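PDB 7EHP: chitin oligosaccahride binding protein NagB1 from Paenibacillus sp. FPU-7, which binds short chitin oligosaccharides such as N,N'-diacetylchitobiose, probably as the extracellular solute-binding component of a sugar import system. Local coordinates for residues A[272-284]-A[342-354]. Residues are numbered along the deposited sequence; the frame is centred on the assembly and turned at random.
Sequences GKGDGMINGGYSN and IQASELRQFPAFD. With NAG (2-acetamido-2-deoxy-beta-D-glucopyranose), chain C; NAG (2-acetamido-2-deoxy-beta-D-glucopyranose), chain B.
The Phe350 ring lies with one face against Asn279, whose CA sits 3.7 Å above the ring plane, over the centre. Met277 CB meets the ring edge near its plane, 3.8 Å from CD1. The Arg348 guanidinium has Met277 CG over one face, and Met277 CE is 3.5 Å from NH1. Phe350 CG stands between its own backbone N and carbonyl carbon (chi1 54°), which turns the ring over Asn279. The Asn279 amide runs nearly parallel to the ring, 12° between planes. Its ND2 donates to Phe350 O at 3.0 Å, from above the carbonyl plane. Gly280 N reaches the same oxygen from the opposite face, so two bonds grip it. An alanine in place of Phe350 would probably open a gap over Asn279 CA and CB and beside Met277 CB. Strands 277-281 and 348-350 pair in parallel, within the mixed sheet of this periplasmic-binding-protein-like fold. Ile278 N donates to Arg348 O at 2.9 Å, and Phe350 N returns a bond to Ile278 O. On the sheet face opposite Met277, Asn279 and Phe350, Ile278 CD1 packs 3.9 Å from Ala344 CB, and Ile278 CB meets Leu347 CD1. Beyond the pairing both segments reach the sugar pocket. Ser283 OG and O6 of the chain C NAG share a hydrogen bond, and Asp354 OD2 accepts from its O4 at 2.7 Å. Arg48 forms a salt bridge with Asp354 OD1.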
loop_
_atom_site.group_PDB
_atom_site.type_symbol
_atom_site.label_atom_id
_atom_site.label_comp_id
_atom_site.label_asym_id
_atom_site.label_seq_id
_atom_site.Cartn_x
_atom_site.Cartn_y
_atom_site.Cartn_z
ATOM N N GLY A 272 -0.491 8.176 -22.390
ATOM C CA GLY A 272 -1.017 6.833 -22.475
ATOM C C GLY A 272 -2.386 6.799 -21.832
ATOM O O GLY A 272 -2.877 7.809 -21.323
ATOM N N LYS A 273 -2.994 5.613 -21.847
ATOM C CA LYS A 273 -4.394 5.419 -21.482
ATOM C C LYS A 273 -4.663 5.593 -19.995
ATOM O O LYS A 273 -5.834 5.568 -19.598
ATOM C CB LYS A 273 -4.842 4.035 -21.960
ATOM C CG LYS A 273 -4.487 3.813 -23.453
ATOM C CD LYS A 273 -5.089 2.544 -24.058
ATOM C CE LYS A 273 -4.009 1.485 -24.289
ATOM N NZ LYS A 273 -4.397 0.491 -25.328
ATOM N N GLY A 274 -3.632 5.786 -19.168
ATOM C CA GLY A 274 -3.835 5.929 -17.734
ATOM C C GLY A 274 -3.378 7.270 -17.200
ATOM O O GLY A 274 -3.183 7.433 -15.988
ATOM N N ASP A 275 -3.181 8.241 -18.093
ATOM C CA ASP A 275 -2.837 9.579 -17.639
ATOM C C ASP A 275 -3.968 10.128 -16.780
ATOM O O ASP A 275 -5.136 9.758 -16.937
ATOM C CB ASP A 275 -2.564 10.520 -18.816
ATOM C CG ASP A 275 -1.224 10.253 -19.483
ATOM O OD1 ASP A 275 -0.494 9.360 -19.016
ATOM O OD2 ASP A 275 -0.879 10.947 -20.462
ATOM N N GLY A 276 -3.600 11.005 -15.847
ATOM C CA GLY A 276 -4.549 11.677 -14.998
ATOM C C GLY A 276 -5.058 10.863 -13.836
ATOM O O GLY A 276 -5.893 11.367 -13.074
ATOM N N MET A 277 -4.598 9.626 -13.670
ATOM C CA MET A 277 -5.057 8.788 -12.573
ATOM C C MET A 277 -3.958 8.618 -11.533
ATOM O O MET A 277 -2.775 8.845 -11.794
ATOM C CB MET A 277 -5.518 7.418 -13.071
ATOM C CG MET A 277 -6.225 7.449 -14.404
ATOM S SD MET A 277 -6.745 5.797 -14.861
ATOM C CE MET A 277 -7.957 5.472 -13.605
ATOM N N ILE A 278 -4.368 8.216 -10.339
ATOM C CA ILE A 278 -3.435 7.972 -9.251
ATOM C C ILE A 278 -3.801 6.646 -8.609
ATOM O O ILE A 278 -4.973 6.265 -8.549
ATOM C CB ILE A 278 -3.426 9.130 -8.214
ATOM C CG1 ILE A 278 -2.234 8.995 -7.257
ATOM C CG2 ILE A 278 -4.755 9.207 -7.452
ATOM C CD1 ILE A 278 -1.950 10.269 -6.425
ATOM N N ASN A 279 -2.776 5.927 -8.164
ATOM C CA ASN A 279 -2.953 4.682 -7.426
ATOM C C ASN A 279 -3.437 4.996 -6.005
ATOM O O ASN A 279 -2.768 5.714 -5.253
ATOM C CB ASN A 279 -1.625 3.916 -7.421
ATOM C CG ASN A 279 -1.703 2.564 -6.726
ATOM O OD1 ASN A 279 -0.685 2.037 -6.263
ATOM N ND2 ASN A 279 -2.892 1.988 -6.667
ATOM N N GLY A 280 -4.598 4.472 -5.641
ATOM C CA GLY A 280 -5.134 4.733 -4.319
ATOM C C GLY A 280 -6.384 3.926 -4.068
ATOM O O GLY A 280 -7.026 3.434 -5.002
ATOM N N GLY A 281 -6.724 3.790 -2.788
ATOM C CA GLY A 281 -7.943 3.096 -2.432
ATOM C C GLY A 281 -7.997 2.800 -0.945
ATOM O O GLY A 281 -7.210 3.325 -0.156
ATOM N N TYR A 282 -8.920 1.918 -0.592
ATOM C CA TYR A 282 -9.254 1.598 0.800
ATOM C C TYR A 282 -8.981 0.114 1.016
ATOM O O TYR A 282 -9.912 -0.688 1.133
ATOM C CB TYR A 282 -10.721 1.941 1.099
ATOM C CG TYR A 282 -11.110 3.377 0.836
ATOM C CD1 TYR A 282 -11.318 3.845 -0.458
ATOM C CD2 TYR A 282 -11.284 4.266 1.886
ATOM C CE1 TYR A 282 -11.672 5.171 -0.694
ATOM C CE2 TYR A 282 -11.645 5.584 1.661
ATOM C CZ TYR A 282 -11.839 6.030 0.374
ATOM O OH TYR A 282 -12.183 7.349 0.171
ATOM N N SER A 283 -7.701 -0.249 1.073
ATOM C CA SER A 283 -7.278 -1.624 0.820
ATOM C C SER A 283 -6.954 -2.434 2.064
ATOM O O SER A 283 -7.019 -3.669 2.011
ATOM C CB SER A 283 -6.026 -1.612 -0.053
ATOM O OG SER A 283 -4.991 -0.961 0.666
ATOM N N ASN A 284 -6.530 -1.786 3.149
ATOM C CA ASN A 284 -5.859 -2.466 4.251
ATOM C C ASN A 284 -6.454 -2.033 5.582
ATOM O O ASN A 284 -6.562 -0.834 5.862
ATOM C CB ASN A 284 -4.353 -2.179 4.255
ATOM C CG ASN A 284 -3.613 -3.005 5.299
ATOM O OD1 ASN A 284 -2.633 -2.552 5.889
ATOM N ND2 ASN A 284 -4.086 -4.225 5.528
ATOM N N ILE A 342 -3.868 14.842 -0.256
ATOM C CA ILE A 342 -5.319 14.946 -0.429
ATOM C C ILE A 342 -5.638 15.644 -1.743
ATOM O O ILE A 342 -6.531 15.230 -2.495
ATOM C CB ILE A 342 -5.949 15.680 0.771
ATOM C CG1 ILE A 342 -5.917 14.791 2.007
ATOM C CG2 ILE A 342 -7.387 16.087 0.454
ATOM C CD1 ILE A 342 -6.544 13.421 1.767
ATOM N N GLN A 343 -4.903 16.712 -2.035
ATOM C CA GLN A 343 -4.932 17.368 -3.335
ATOM C C GLN A 343 -4.756 16.357 -4.466
ATOM O O GLN A 343 -5.599 16.255 -5.365
ATOM C CB GLN A 343 -3.828 18.427 -3.341
ATOM C CG GLN A 343 -3.612 19.253 -4.577
ATOM C CD GLN A 343 -2.396 20.175 -4.410
ATOM O OE1 GLN A 343 -1.711 20.149 -3.378
ATOM N NE2 GLN A 343 -2.127 20.988 -5.423
ATOM N N ALA A 344 -3.669 15.576 -4.421
ATOM C CA ALA A 344 -3.396 14.627 -5.495
ATOM C C ALA A 344 -4.399 13.482 -5.538
ATOM O O ALA A 344 -4.500 12.812 -6.567
ATOM C CB ALA A 344 -1.977 14.060 -5.368
ATOM N N SER A 345 -5.140 13.241 -4.455
ATOM C CA SER A 345 -6.121 12.164 -4.436
ATOM C C SER A 345 -7.424 12.549 -5.109
ATOM O O SER A 345 -8.304 11.697 -5.255
ATOM C CB SER A 345 -6.426 11.729 -3.006
ATOM O OG SER A 345 -7.483 12.505 -2.478
ATOM N N GLU A 346 -7.579 13.812 -5.500
ATOM C CA GLU A 346 -8.792 14.222 -6.191
ATOM C C GLU A 346 -8.875 13.609 -7.583
ATOM O O GLU A 346 -9.958 13.595 -8.176
ATOM C CB GLU A 346 -8.844 15.750 -6.253
ATOM C CG GLU A 346 -8.789 16.395 -4.877
ATOM C CD GLU A 346 -9.352 17.797 -4.840
ATOM O OE1 GLU A 346 -9.185 18.530 -5.841
ATOM O OE2 GLU A 346 -9.965 18.160 -3.810
ATOM N N LEU A 347 -7.759 13.088 -8.104
ATOM C CA LEU A 347 -7.727 12.476 -9.426
ATOM C C LEU A 347 -8.485 11.153 -9.438
ATOM O O LEU A 347 -8.794 10.566 -8.398
ATOM C CB LEU A 347 -6.285 12.236 -9.886
ATOM C CG LEU A 347 -5.254 13.303 -9.524
ATOM C CD1 LEU A 347 -3.848 12.893 -9.974
ATOM C CD2 LEU A 347 -5.652 14.653 -10.116
ATOM N N ARG A 348 -8.790 10.691 -10.645
ATOM C CA ARG A 348 -9.380 9.372 -10.818
ATOM C C ARG A 348 -8.437 8.311 -10.265
ATOM O O ARG A 348 -7.213 8.434 -10.360
ATOM C CB ARG A 348 -9.662 9.127 -12.297
ATOM C CG ARG A 348 -11.020 9.637 -12.768
ATOM C CD ARG A 348 -11.253 9.184 -14.181
ATOM N NE ARG A 348 -10.176 9.692 -15.018
ATOM C CZ ARG A 348 -9.427 8.929 -15.804
ATOM N NH1 ARG A 348 -9.651 7.616 -15.851
ATOM N NH2 ARG A 348 -8.453 9.475 -16.529
ATOM N N GLN A 349 -9.002 7.269 -9.665
ATOM C CA GLN A 349 -8.203 6.357 -8.858
ATOM C C GLN A 349 -8.281 4.933 -9.370
ATOM O O GLN A 349 -9.301 4.506 -9.912
ATOM C CB GLN A 349 -8.645 6.393 -7.400
ATOM C CG GLN A 349 -8.925 7.791 -6.962
ATOM C CD GLN A 349 -8.553 8.014 -5.544
ATOM O OE1 GLN A 349 -8.493 7.075 -4.749
ATOM N NE2 GLN A 349 -8.225 9.256 -5.217
ATOM N N PHE A 350 -7.187 4.202 -9.176
ATOM C CA PHE A 350 -7.192 2.771 -9.408
ATOM C C PHE A 350 -6.592 2.063 -8.203
ATOM O O PHE A 350 -5.727 2.620 -7.516
ATOM C CB PHE A 350 -6.431 2.396 -10.700
ATOM C CG PHE A 350 -5.016 2.912 -10.783
ATOM C CD1 PHE A 350 -4.749 4.204 -11.232
ATOM C CD2 PHE A 350 -3.942 2.079 -10.503
ATOM C CE1 PHE A 350 -3.442 4.674 -11.345
ATOM C CE2 PHE A 350 -2.638 2.544 -10.617
ATOM C CZ PHE A 350 -2.387 3.842 -11.033
ATOM N N PRO A 351 -7.050 0.855 -7.899
ATOM C CA PRO A 351 -6.506 0.130 -6.748
ATOM C C PRO A 351 -5.153 -0.485 -7.078
ATOM O O PRO A 351 -4.737 -0.561 -8.233
ATOM C CB PRO A 351 -7.563 -0.950 -6.468
ATOM C CG PRO A 351 -8.229 -1.176 -7.782
ATOM C CD PRO A 351 -8.214 0.169 -8.487
ATOM N N ALA A 352 -4.450 -0.909 -6.031
ATOM C CA ALA A 352 -3.192 -1.615 -6.246
ATOM C C ALA A 352 -3.464 -2.913 -6.990
ATOM O O ALA A 352 -4.482 -3.571 -6.760
ATOM C CB ALA A 352 -2.517 -1.905 -4.903
ATOM N N PHE A 353 -2.543 -3.291 -7.884
ATOM C CA PHE A 353 -2.724 -4.508 -8.680
ATOM C C PHE A 353 -2.898 -5.763 -7.813
ATOM O O PHE A 353 -3.604 -6.695 -8.209
ATOM C CB PHE A 353 -1.538 -4.687 -9.647
ATOM C CG PHE A 353 -0.323 -5.336 -9.022
ATOM C CD1 PHE A 353 0.571 -4.582 -8.267
ATOM C CD2 PHE A 353 -0.075 -6.681 -9.199
ATOM C CE1 PHE A 353 1.683 -5.177 -7.670
ATOM C CE2 PHE A 353 1.031 -7.283 -8.613
ATOM C CZ PHE A 353 1.907 -6.534 -7.849
ATOM N N ASP A 354 -2.255 -5.826 -6.644
ATOM C CA ASP A 354 -2.378 -7.013 -5.797
ATOM C C ASP A 354 -3.761 -7.157 -5.165
ATOM O O ASP A 354 -4.045 -8.191 -4.534
ATOM C CB ASP A 354 -1.325 -6.973 -4.702
ATOM C CG ASP A 354 -1.359 -5.676 -3.932
ATOM O OD1 ASP A 354 -2.077 -5.603 -2.906
ATOM O OD2 ASP A 354 -0.703 -4.723 -4.376
HETATM C C1 NAG C . 1.098 -2.147 1.184
HETATM C C2 NAG C . 1.223 -3.545 0.588
HETATM C C3 NAG C . 1.111 -3.481 -0.928
HETATM C C4 NAG C . -0.185 -2.791 -1.321
HETATM C C5 NAG C . -0.278 -1.421 -0.653
HETATM C C6 NAG C . -1.588 -0.711 -0.919
HETATM C C7 NAG C . 2.469 -5.392 1.625
HETATM C C8 NAG C . 3.813 -5.937 1.957
HETATM N N2 NAG C . 2.454 -4.207 0.996
HETATM O O3 NAG C . 1.132 -4.799 -1.453
HETATM O O4 NAG C . -0.250 -2.616 -2.729
HETATM O O5 NAG C . -0.148 -1.548 0.769
HETATM O O6 NAG C . -2.710 -1.522 -0.594
HETATM O O7 NAG C . 1.431 -6.002 1.903
HETATM C C1 NAG B . 0.866 -0.344 6.093
HETATM C C2 NAG B . -0.262 0.007 5.125
HETATM C C3 NAG B . -0.241 -0.944 3.928
HETATM C C4 NAG B . 1.165 -1.085 3.335
HETATM C C5 NAG B . 2.216 -1.261 4.440
HETATM C C6 NAG B . 3.654 -1.276 3.965
HETATM C C7 NAG B . -2.082 0.992 6.464
HETATM C C8 NAG B . -3.452 0.769 7.035
HETATM N N2 NAG B . -1.562 -0.034 5.781
HETATM O O1 NAG B . 0.814 0.494 7.196
HETATM O O3 NAG B . -1.177 -0.479 2.958
HETATM O O4 NAG B . 1.189 -2.302 2.598
HETATM O O5 NAG B . 2.105 -0.228 5.427
HETATM O O6 NAG B . 4.508 -1.755 5.002
HETATM O O7 NAG B . -1.473 2.049 6.626
HETATM O O HOH W 1 -8.221 12.125 -12.909
#